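Local coordinates for alpha-Amylase (PDB 2B5D), which belongs to glycoside hydrolase family 57, pairing a family 57 sheet-and-helix region with a mostly helical C-terminal region related to branching enzymes, at residues V89-T92 and K93-P97; A103-Y106 and R107-E111; D207-A210 and F211-D215; F261-I265 and G266-E270; R499-E502 and E503-R506. All coordinates share one frame; numbering follows the deposited sequence. Where two conformers were deposited one is given.

The five contacts follow one another along the chain. Interactions 1 and 2 lie on consecutive helices, 68-91 and 97-119, with centres about 14 Å apart, and touch where Val89 meets Lys104 and Arg107. Interaction 4, about 15 Å from interaction 1 between centres, joins them through the salt bridge of Glu95 to Arg269, tying this helix pair to the segment around 265-270. Interaction 3, just after strand 203-206 of the central sheet, lies across the chain's centre, about 56 Å from interaction 1 between centres. Interaction 5 begins helix 502-511 in the C-terminal region, its centre about 45 Å or more from the others; interactions 3 and 5 lie where other subunits are met.

Interaction 1: V89-T92 and K93-P97; sequences VERT and KKEHP
The end of helix 68-91 runs into a type I turn from Thr92 to Glu95, in which Glu95 N donates to Thr92 O at 2.7 Å, two residues after Lys93 N has bonded to Glu90 O at 3.1 Å. Thr92 and Glu95 carry the side-chain part of the turn. Set off on the amide side of its residue by a chi1 of -39°, the extended Glu95 side chain runs back towards Thr92 and Arg91, and its carboxylate reaches the threonine, OE2 lying 3.2 Å from Thr92 CG2. The methyl, not the hydroxyl, meets the glutamate; Thr92 OG1 is engaged with Glu88 O one turn back in the helix. Further along, the carboxylate carbon Glu95 CD passes 3.4 Å from Arg91 O. The other oxygen, Glu95 OE1, is 4.2 Å from Arg91 NH1, too long for a salt bridge, and its firm partner is Arg269. Lys93 curls back over the last helical turn, bent at both of its outer torsions, and its ammonium has a weak hydrogen bond to His100. The turn thus reverses the chain between helices 68-91 and 97-119, with His96 as N-cap of the second; Val89 and Thr92 pack on that helix, while Arg91 and Thr92 touch the loop holding Arg269 and Glu270.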
# COMPACT_ATOMS: atom_id res chain seq x y z
N VAL A 89 37.29 13.77 -2.66
CA VAL A 89 38.38 14.74 -2.48
C VAL A 89 38.83 15.41 -3.80
O VAL A 89 39.22 16.58 -3.79
CB VAL A 89 39.58 14.18 -1.63
CG1 VAL A 89 40.12 12.91 -2.21
CG2 VAL A 89 40.70 15.22 -1.54
N GLU A 90 38.76 14.68 -4.92
CA GLU A 90 39.04 15.27 -6.24
C GLU A 90 37.88 16.11 -6.79
O GLU A 90 38.08 17.27 -7.15
CB GLU A 90 39.49 14.22 -7.28
CG GLU A 90 41.01 14.17 -7.52
CD GLU A 90 41.51 15.18 -8.58
OE1 GLU A 90 42.45 14.82 -9.32
OE2 GLU A 90 40.96 16.31 -8.67
N ARG A 91 36.68 15.53 -6.83
CA ARG A 91 35.47 16.23 -7.30
C ARG A 91 35.18 17.52 -6.52
O ARG A 91 34.52 18.41 -7.04
CB ARG A 91 34.26 15.27 -7.26
CG ARG A 91 32.85 15.90 -7.48
CD ARG A 91 32.38 15.89 -8.95
NE ARG A 91 31.03 15.32 -9.13
CZ ARG A 91 29.88 16.01 -9.19
NH1 ARG A 91 29.88 17.34 -9.07
NH2 ARG A 91 28.72 15.37 -9.35
N THR A 92 35.68 17.62 -5.29
CA THR A 92 35.43 18.82 -4.46
C THR A 92 36.45 19.95 -4.66
O THR A 92 36.15 21.11 -4.34
CB THR A 92 35.33 18.50 -2.94
OG1 THR A 92 36.50 17.79 -2.51
CG2 THR A 92 34.06 17.71 -2.63
N LYS A 93 37.62 19.58 -5.17
CA LYS A 93 38.77 20.48 -5.35
C LYS A 93 38.43 21.88 -5.91
O LYS A 93 39.01 22.88 -5.48
CB LYS A 93 39.81 19.80 -6.23
CG LYS A 93 41.26 20.20 -5.93
CD LYS A 93 42.24 19.23 -6.60
CE LYS A 93 42.17 17.81 -6.02
NZ LYS A 93 42.65 17.72 -4.60
N LYS A 94 37.50 21.95 -6.87
CA LYS A 94 37.14 23.24 -7.45
C LYS A 94 35.81 23.82 -6.90
O LYS A 94 35.36 24.90 -7.33
CB LYS A 94 37.16 23.18 -8.99
CG LYS A 94 37.78 24.45 -9.65
CD LYS A 94 37.73 24.41 -11.20
CE LYS A 94 38.91 23.61 -11.81
NZ LYS A 94 38.56 23.02 -13.15
N GLU A 95 35.20 23.11 -5.94
CA GLU A 95 33.98 23.55 -5.25
C GLU A 95 34.40 24.33 -4.01
O GLU A 95 35.59 24.57 -3.81
CB GLU A 95 33.13 22.36 -4.85
CG GLU A 95 33.10 21.26 -5.88
CD GLU A 95 32.04 20.22 -5.61
OE1 GLU A 95 30.96 20.28 -6.25
OE2 GLU A 95 32.26 19.35 -4.74
N HIS A 96 33.42 24.73 -3.18
CA HIS A 96 33.69 25.42 -1.91
C HIS A 96 34.85 24.80 -1.10
O HIS A 96 34.95 23.58 -0.96
CB HIS A 96 32.43 25.47 -1.06
CG HIS A 96 32.41 26.58 -0.06
ND1 HIS A 96 31.55 27.65 -0.15
CD2 HIS A 96 33.13 26.78 1.07
CE1 HIS A 96 31.74 28.46 0.88
NE2 HIS A 96 32.70 27.96 1.63
N PRO A 97 35.76 25.66 -0.58
CA PRO A 97 36.86 25.20 0.27
C PRO A 97 36.47 24.46 1.57
O PRO A 97 37.21 23.58 2.00
CB PRO A 97 37.62 26.49 0.58
CG PRO A 97 36.64 27.58 0.32
CD PRO A 97 35.85 27.10 -0.83

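Interaction 2: A103-Y106 and R107-E111; sequences AKFY and REHFE
Phe110 packs against Tyr106 one helical turn earlier, and its ring can be followed outward from the backbone. CB lies 3.4 Å from Tyr106 O, and CG comes closer to the same oxygen, at 3.1 Å. CD2 also stays near Tyr106 O, so this carbonyl oxygen sits over one face of the Phe110 ring, off towards the rim. Beyond it CE2 nears Tyr106 CB, and at the tip CZ meets Tyr106 CD2 at 3.8 Å. With the Phe110 ring directed opposite its own carbonyl carbon (chi1 -62°), it runs back along the helix over the carbonyl of Tyr106. The two aromatic side chains point the same way, their planes 25° apart but slid past each other, so there is little stacking overlap. Tyr106 O meanwhile accepts the backbone N-H of Phe110 at 3.0 Å. Further round the helix Phe105 and His109 form a second slid pair, with a different first torsion: Phe105 CE1 is 3.9 Å from His109 CB, and Phe105 CZ lies over one imidazole face. The ring centroids are 5.2 Å apart. His109 ND1 is buried here without a polar partner in the model. The hydroxyl of Tyr106 bonds to Lys290 O and Arg259. Helix 97-119 follows helix 68-91 and packs against it through Phe110, on Leu81 and Ile82. The i to i+4 spacing of both ring pairs is that of an alpha-helix.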
# COMPACT_ATOMS: atom_id res chain seq x y z
N ALA A 103 35.82 16.84 2.77
CA ALA A 103 36.03 15.61 2.00
C ALA A 103 37.34 14.94 2.39
O ALA A 103 37.46 13.73 2.34
CB ALA A 103 35.98 15.88 0.52
N LYS A 104 38.31 15.75 2.79
CA LYS A 104 39.62 15.23 3.18
C LYS A 104 39.59 14.77 4.65
O LYS A 104 40.28 13.80 5.01
CB LYS A 104 40.71 16.28 2.94
CG LYS A 104 40.41 17.13 1.70
CD LYS A 104 41.64 17.64 0.98
CE LYS A 104 42.49 18.54 1.84
NZ LYS A 104 43.63 17.70 2.27
N PHE A 105 38.80 15.49 5.46
CA PHE A 105 38.53 15.04 6.82
C PHE A 105 37.91 13.64 6.77
O PHE A 105 38.37 12.74 7.47
CB PHE A 105 37.62 16.00 7.59
CG PHE A 105 37.11 15.43 8.90
CD1 PHE A 105 36.00 14.57 8.93
CD2 PHE A 105 37.76 15.71 10.10
CE1 PHE A 105 35.54 14.02 10.12
CE2 PHE A 105 37.29 15.17 11.31
CZ PHE A 105 36.18 14.33 11.31
N TYR A 106 36.90 13.49 5.91
CA TYR A 106 36.17 12.23 5.72
C TYR A 106 37.02 11.06 5.27
O TYR A 106 36.83 9.94 5.76
CB TYR A 106 35.00 12.42 4.75
CG TYR A 106 33.79 13.04 5.38
CD1 TYR A 106 33.13 14.09 4.77
CD2 TYR A 106 33.31 12.57 6.60
CE1 TYR A 106 32.00 14.68 5.35
CE2 TYR A 106 32.19 13.14 7.19
CZ TYR A 106 31.53 14.18 6.56
OH TYR A 106 30.41 14.73 7.15
N ARG A 107 37.96 11.31 4.36
CA ARG A 107 38.94 10.31 3.93
C ARG A 107 39.83 9.84 5.08
O ARG A 107 39.96 8.63 5.30
CB ARG A 107 39.76 10.81 2.72
CG ARG A 107 41.19 10.25 2.65
CD ARG A 107 41.74 10.07 1.22
NE ARG A 107 41.96 11.33 0.48
CZ ARG A 107 42.80 12.30 0.84
NH1 ARG A 107 43.51 12.21 1.96
NH2 ARG A 107 42.92 13.38 0.09
N GLU A 108 40.43 10.77 5.80
CA GLU A 108 41.33 10.42 6.92
C GLU A 108 40.56 9.67 8.02
O GLU A 108 41.00 8.61 8.49
CB GLU A 108 42.06 11.68 7.48
CG GLU A 108 43.45 11.38 8.13
CD GLU A 108 44.00 12.53 9.02
OE1 GLU A 108 44.42 12.27 10.18
OE2 GLU A 108 44.03 13.70 8.56
N HIS A 109 39.40 10.22 8.39
CA HIS A 109 38.53 9.65 9.43
C HIS A 109 38.08 8.22 9.15
O HIS A 109 38.24 7.34 10.00
CB HIS A 109 37.33 10.56 9.63
CG HIS A 109 36.55 10.27 10.87
ND1 HIS A 109 35.19 10.03 10.85
CD2 HIS A 109 36.93 10.18 12.16
CE1 HIS A 109 34.77 9.82 12.08
NE2 HIS A 109 35.81 9.90 12.90
N PHE A 110 37.52 7.98 7.96
CA PHE A 110 37.10 6.63 7.58
C PHE A 110 38.25 5.66 7.55
O PHE A 110 38.06 4.48 7.88
CB PHE A 110 36.39 6.60 6.23
CG PHE A 110 35.13 7.39 6.19
CD1 PHE A 110 34.42 7.68 7.36
CD2 PHE A 110 34.63 7.84 4.98
CE1 PHE A 110 33.27 8.41 7.32
CE2 PHE A 110 33.45 8.57 4.93
CZ PHE A 110 32.78 8.86 6.11
N GLU A 111 39.44 6.13 7.16
CA GLU A 111 40.61 5.26 7.16
C GLU A 111 40.93 4.85 8.58
O GLU A 111 41.07 3.66 8.88
CB GLU A 111 41.83 5.93 6.50
CG GLU A 111 41.94 5.72 4.99
CD GLU A 111 43.14 6.44 4.36
OE1 GLU A 111 44.13 6.75 5.08
OE2 GLU A 111 43.08 6.71 3.12

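Interaction 3: D207-A210 and F211-D215; sequences DSHA and FWFAD
Ser208 O is gripped by two backbone amides of the next turn, Phe211 N and Trp212 N, both at 3.1 Å. The Trp212 bond is the straighter, with its donor in the carbonyl plane, whereas Phe211 N comes from above that plane. The same oxygen sits over one face of the Trp212 indole, towards the rim. Ser208 CB lies over the six-membered ring in a CH-pi contact, 3.5 Å from its centroid and 13° off the ring normal. A chi1 of -65° at Trp212 brings the indole back over Ser208. The serine hydroxyl is hydrogen-bonded to Arg237 O; the closest side-chain approach to the indole is made by CB.

His209 and Phe213 form the second pair. Phe213 CB covers one face of the imidazole, 3.6 Å from its centroid, and His209 NE2 is 3.4 Å from Phe213 CG. Their rings point the same way with planes 16° apart, yet they are slid so far that they barely overlap. Phe213 N donates to His209 O at 2.9 Å. At the start of the turn Asp207 OD2 accepts from His209 N at 3.1 Å, met from above the carboxylate plane, while Asp207 OD1 is in a salt bridge to Arg237.

Phe213 and Trp212 also lie at a subunit boundary: Lys326 of the second subunit makes a cation-pi contact with the Phe213 ring, and Trp212 packs on Glu240 of that subunit. The arrangement is that of a short, side-chain-capped helix directly following strand 203-206 of the parallel part of the central sheet.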
# COMPACT_ATOMS: atom_id res chain seq x y z
N ASP A 207 13.07 4.35 35.55
CA ASP A 207 12.49 5.64 35.40
C ASP A 207 12.23 6.25 36.78
O ASP A 207 11.95 5.53 37.78
CB ASP A 207 11.13 5.51 34.72
CG ASP A 207 10.53 6.88 34.32
OD1 ASP A 207 11.19 7.58 33.53
OD2 ASP A 207 9.40 7.23 34.76
N SER A 208 12.24 7.60 36.80
CA SER A 208 11.98 8.44 37.93
C SER A 208 10.68 8.12 38.60
O SER A 208 10.58 8.21 39.82
CB SER A 208 11.92 9.92 37.45
OG SER A 208 13.18 10.25 36.94
N HIS A 209 9.68 7.78 37.80
CA HIS A 209 8.36 7.44 38.35
C HIS A 209 8.40 6.16 39.30
O HIS A 209 7.49 5.94 40.16
CB HIS A 209 7.44 7.18 37.17
CG HIS A 209 6.02 6.94 37.56
ND1 HIS A 209 5.47 5.67 37.61
CD2 HIS A 209 5.03 7.81 37.89
CE1 HIS A 209 4.20 5.77 37.98
NE2 HIS A 209 3.91 7.06 38.15
N ALA A 210 9.41 5.33 39.11
CA ALA A 210 9.59 4.15 39.97
C ALA A 210 9.85 4.54 41.42
O ALA A 210 9.49 3.78 42.34
CB ALA A 210 10.75 3.24 39.43
N PHE A 211 10.48 5.70 41.64
CA PHE A 211 10.72 6.22 43.00
C PHE A 211 9.58 7.12 43.42
O PHE A 211 9.14 7.07 44.59
CB PHE A 211 12.00 7.01 43.11
CG PHE A 211 13.30 6.19 43.06
CD1 PHE A 211 14.48 6.73 43.57
CD2 PHE A 211 13.33 4.90 42.54
CE1 PHE A 211 15.70 6.01 43.52
CE2 PHE A 211 14.52 4.18 42.46
CZ PHE A 211 15.71 4.73 42.96
N TRP A 212 9.10 7.97 42.51
CA TRP A 212 8.08 8.96 42.87
C TRP A 212 6.81 8.31 43.25
O TRP A 212 6.01 8.84 44.02
CB TRP A 212 7.78 9.96 41.72
CG TRP A 212 8.96 10.83 41.38
CD1 TRP A 212 9.98 11.21 42.23
CD2 TRP A 212 9.22 11.48 40.14
NE1 TRP A 212 10.89 12.00 41.56
CE2 TRP A 212 10.44 12.19 40.28
CE3 TRP A 212 8.56 11.52 38.91
CZ2 TRP A 212 10.98 12.95 39.24
CZ3 TRP A 212 9.12 12.29 37.86
CH2 TRP A 212 10.32 12.97 38.04
N PHE A 213 6.56 7.17 42.63
CA PHE A 213 5.26 6.57 42.81
C PHE A 213 5.28 5.32 43.74
O PHE A 213 4.25 4.68 43.93
CB PHE A 213 4.65 6.29 41.44
CG PHE A 213 3.20 6.60 41.40
CD1 PHE A 213 2.78 7.92 41.46
CD2 PHE A 213 2.26 5.59 41.38
CE1 PHE A 213 1.42 8.22 41.48
CE2 PHE A 213 0.88 5.87 41.36
CZ PHE A 213 0.46 7.20 41.42
N ALA A 214 6.45 5.02 44.32
CA ALA A 214 6.63 4.05 45.39
C ALA A 214 5.72 4.34 46.62
O ALA A 214 5.26 5.48 46.82
CB ALA A 214 8.08 4.00 45.77
N ASP A 215 5.44 3.33 47.44
CA ASP A 215 4.48 3.54 48.57
C ASP A 215 4.95 4.60 49.54
O ASP A 215 4.15 5.41 50.06
CB ASP A 215 4.15 2.23 49.31
CG ASP A 215 3.20 1.34 48.53
OD1 ASP A 215 3.12 0.17 48.92
OD2 ASP A 215 2.55 1.81 47.54

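Interaction 4: F261-I265 and G266-E270; sequences FYRDI and GFDRE
An N-cap opens the short, weakly bonded helical turn 265-268, with Asp264 as the capping residue. Its OD1 accepts from Gly266 N at 3.1 Å, using the anti lone pair, the one directed away from OD2. The first torsion of Asp264 (chi1 -166°) carries the carboxylate to the side of its own carbonyl carbon and towards the start of the turn. The main chain of the same residue adds a bond, from Phe267 N to Asp264 O at 3.1 Å; Asp268 N is shared weakly between Asp264 O and Ile265 O, in keeping with the loose bonding of this helix. Phe267 brings the edge of its ring to the cap, CD1 lying 4.1 Å from Asp264 CB.

On another flank Arg263 and Asp268 form a salt bridge. Arg263 NH2 meets Asp268 OD1 at 3.0 Å with an N-H...O angle of 138°. The oxygen lies in the guanidinium plane, but the arginine reaches it from above the carboxylate plane, the two flat groups being turned 80° apart. This is therefore a single-oxygen contact and not a two-pronged one. At the end of the turn Arg269 N donates to Ile265 O at 2.8 Å, and Arg269 CB rests 3.1 Å from that same oxygen.

The cap is held by Thr287 at Asp264 OD1 and Gly288 N at OD2, while the Arg269 guanidinium pairs with Glu88. With two hydrogen-bonding partners on OD1 and another on OD2, the capping aspartate is probably stabilised in its charged form, which may help to balance the N-H groups at the start of this short turn.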
# COMPACT_ATOMS: atom_id res chain seq x y z
N PHE A 261 22.06 16.46 9.56
CA PHE A 261 21.94 15.03 9.33
C PHE A 261 21.35 14.73 7.95
O PHE A 261 21.85 13.86 7.23
CB PHE A 261 21.11 14.36 10.43
CG PHE A 261 21.07 12.86 10.34
CD1 PHE A 261 22.11 12.10 10.85
CD2 PHE A 261 20.00 12.21 9.73
CE1 PHE A 261 22.08 10.72 10.75
CE2 PHE A 261 19.96 10.84 9.62
CZ PHE A 261 21.00 10.08 10.14
N TYR A 262 20.33 15.49 7.59
CA TYR A 262 19.50 15.23 6.41
C TYR A 262 19.95 15.96 5.15
O TYR A 262 19.11 16.41 4.35
CB TYR A 262 18.03 15.56 6.72
CG TYR A 262 17.48 14.68 7.80
CD1 TYR A 262 17.18 15.20 9.06
CD2 TYR A 262 17.31 13.31 7.57
CE1 TYR A 262 16.69 14.38 10.07
CE2 TYR A 262 16.82 12.47 8.57
CZ TYR A 262 16.51 13.01 9.82
OH TYR A 262 16.01 12.18 10.81
N ARG A 263 21.26 16.10 5.00
CA ARG A 263 21.89 16.47 3.74
C ARG A 263 23.08 15.59 3.53
O ARG A 263 23.97 15.49 4.39
CB ARG A 263 22.27 17.94 3.68
CG ARG A 263 21.07 18.85 3.45
CD ARG A 263 20.69 18.92 1.99
NE ARG A 263 20.60 20.32 1.66
CZ ARG A 263 21.37 20.96 0.79
NH1 ARG A 263 21.20 22.27 0.63
NH2 ARG A 263 22.27 20.31 0.07
N ASP A 264 23.10 14.94 2.38
CA ASP A 264 24.04 13.87 2.12
C ASP A 264 24.23 13.83 0.61
O ASP A 264 23.30 14.12 -0.13
CB ASP A 264 23.48 12.54 2.66
CG ASP A 264 24.53 11.45 2.73
OD1 ASP A 264 24.86 10.89 1.67
OD2 ASP A 264 24.99 11.13 3.85
N ILE A 265 25.43 13.49 0.16
CA ILE A 265 25.75 13.51 -1.27
C ILE A 265 24.99 12.45 -2.07
O ILE A 265 24.97 12.50 -3.30
CB ILE A 265 27.26 13.38 -1.53
CG1 ILE A 265 27.79 12.05 -1.00
CG2 ILE A 265 27.96 14.58 -0.94
CD1 ILE A 265 29.13 11.66 -1.53
N GLY A 266 24.38 11.50 -1.37
CA GLY A 266 23.61 10.44 -2.00
C GLY A 266 22.29 10.98 -2.50
O GLY A 266 21.60 10.31 -3.25
N PHE A 267 21.95 12.20 -2.08
CA PHE A 267 20.71 12.85 -2.51
C PHE A 267 21.03 14.03 -3.43
O PHE A 267 20.16 14.48 -4.20
CB PHE A 267 19.91 13.32 -1.29
CG PHE A 267 19.34 12.20 -0.46
CD1 PHE A 267 20.10 11.60 0.55
CD2 PHE A 267 18.04 11.74 -0.68
CE1 PHE A 267 19.58 10.57 1.32
CE2 PHE A 267 17.51 10.69 0.10
CZ PHE A 267 18.28 10.11 1.10
N ASP A 268 22.27 14.50 -3.36
CA ASP A 268 22.72 15.70 -4.06
C ASP A 268 23.58 15.43 -5.28
O ASP A 268 23.38 16.04 -6.33
CB ASP A 268 23.49 16.61 -3.10
CG ASP A 268 22.63 17.11 -1.96
OD1 ASP A 268 23.21 17.60 -0.96
OD2 ASP A 268 21.38 17.02 -2.06
N ARG A 269 24.55 14.54 -5.13
CA ARG A 269 25.45 14.24 -6.23
C ARG A 269 24.68 13.62 -7.41
O ARG A 269 23.66 12.93 -7.22
CB ARG A 269 26.57 13.31 -5.77
CG ARG A 269 27.91 13.60 -6.37
CD ARG A 269 28.84 14.32 -5.40
NE ARG A 269 29.03 15.72 -5.74
CZ ARG A 269 30.07 16.47 -5.36
NH1 ARG A 269 31.05 15.99 -4.61
NH2 ARG A 269 30.12 17.74 -5.75
N GLU A 270 25.16 13.87 -8.63
CA GLU A 270 24.51 13.37 -9.85
C GLU A 270 24.49 11.85 -9.90
O GLU A 270 25.44 11.19 -9.49
CB GLU A 270 25.18 13.93 -11.10
CG GLU A 270 25.25 15.46 -11.12
CD GLU A 270 25.43 16.01 -12.53
OE1 GLU A 270 26.43 16.72 -12.78
OE2 GLU A 270 24.58 15.70 -13.40

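Interaction 5: R499-E502 and E503-R506; sequences RIDE and EMLR
Asp501 OD2 faces the first amides of helix 502-511 and takes weak bonds from two of them, Met504 N at 3.3 Å and Glu503 N at 3.4 Å. The Met504 bond is long but nearly straight, with an N-H...O angle of 174°, whereas that of Glu503 is bent. Asp501 is fully trans about its first side-chain bond (chi1 180°), a setting that swings the carboxylate forward over the opening turn. Met504 crosses this side chain at about a right angle: its CB is 3.8 Å from Asp501 CG, and its terminal CE is 4.0 Å from Asp501 OD1. The aspartate occupies the N-cap position, with weak capping bonds, and its own carbonyl begins the helical ladder, with Leu505 N donating to Asp501 O at 3.1 Å. One residue on, Arg506 N bonds to Glu502 O at 3.0 Å. Arg506 CG also lies close to that oxygen, and beyond it the chain bends back so that one face of the guanidinium comes towards it. There NH1 forms a salt bridge with Glu503, while the carboxylate of Glu502 stays beyond salt-bridge range. Farther out, Asp501 and Met504 rest on Gln494 of helix 473-496, and Leu505 packs against Leu444 and Val448 of helix 443-458. Pro19 of the third subunit packs on Met504, and Asp22 of that subunit pairs with Arg499 just ahead of the cap.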
# COMPACT_ATOMS: atom_id res chain seq x y z
N ARG A 499 7.07 -34.96 11.44
CA ARG A 499 7.66 -34.61 10.15
C ARG A 499 8.63 -33.43 10.21
O ARG A 499 8.54 -32.47 9.43
CB ARG A 499 6.57 -34.40 9.07
CG ARG A 499 5.37 -33.60 9.54
CD ARG A 499 4.42 -33.23 8.41
NE ARG A 499 3.60 -32.09 8.81
CZ ARG A 499 3.97 -30.82 8.66
NH1 ARG A 499 5.15 -30.53 8.11
NH2 ARG A 499 3.16 -29.83 9.07
N ILE A 500 9.58 -33.52 11.14
CA ILE A 500 10.64 -32.51 11.17
C ILE A 500 11.31 -32.45 9.82
O ILE A 500 11.73 -33.47 9.28
CB ILE A 500 11.68 -32.74 12.29
CG1 ILE A 500 11.04 -32.57 13.66
CG2 ILE A 500 12.88 -31.78 12.15
CD1 ILE A 500 11.96 -33.02 14.79
N ASP A 501 11.43 -31.23 9.30
CA ASP A 501 11.93 -30.95 7.97
C ASP A 501 13.30 -30.34 8.14
O ASP A 501 13.45 -29.17 8.43
CB ASP A 501 10.94 -29.99 7.31
CG ASP A 501 11.33 -29.58 5.91
OD1 ASP A 501 10.37 -29.17 5.19
OD2 ASP A 501 12.54 -29.65 5.54
N GLU A 502 14.32 -31.15 7.94
CA GLU A 502 15.64 -30.77 8.35
C GLU A 502 16.27 -29.65 7.59
O GLU A 502 17.13 -28.95 8.12
CB GLU A 502 16.57 -31.96 8.36
CG GLU A 502 16.29 -32.91 9.50
CD GLU A 502 17.42 -33.89 9.66
OE1 GLU A 502 18.59 -33.41 9.74
OE2 GLU A 502 17.15 -35.13 9.69
N GLU A 503 15.87 -29.51 6.33
CA GLU A 503 16.43 -28.49 5.44
C GLU A 503 15.88 -27.11 5.77
O GLU A 503 16.63 -26.12 5.73
CB GLU A 503 16.15 -28.85 3.98
CG GLU A 503 16.97 -30.04 3.47
CD GLU A 503 17.16 -29.98 1.95
OE1 GLU A 503 18.22 -29.46 1.52
OE2 GLU A 503 16.23 -30.44 1.22
N MET A 504 14.58 -27.05 6.04
CA MET A 504 13.93 -25.86 6.53
C MET A 504 14.54 -25.45 7.89
O MET A 504 14.90 -24.30 8.07
CB MET A 504 12.42 -26.07 6.69
CG MET A 504 11.68 -24.76 6.99
SD MET A 504 10.01 -25.01 7.67
CE MET A 504 9.13 -25.52 6.19
N LEU A 505 14.65 -26.39 8.82
CA LEU A 505 15.28 -26.13 10.13
C LEU A 505 16.67 -25.55 9.99
O LEU A 505 17.02 -24.60 10.68
CB LEU A 505 15.32 -27.39 11.01
CG LEU A 505 16.11 -27.28 12.33
CD1 LEU A 505 15.48 -26.29 13.33
CD2 LEU A 505 16.25 -28.66 12.95
N ARG A 506 17.47 -26.09 9.08
CA ARG A 506 18.81 -25.55 8.86
C ARG A 506 18.74 -24.17 8.24
O ARG A 506 19.68 -23.37 8.35
CB ARG A 506 19.58 -26.45 7.90
CG ARG A 506 20.03 -27.75 8.46
CD ARG A 506 21.31 -28.19 7.71
NE ARG A 506 21.04 -28.39 6.29
CZ ARG A 506 20.46 -29.47 5.77
NH1 ARG A 506 20.27 -29.53 4.45
NH2 ARG A 506 20.07 -30.48 6.56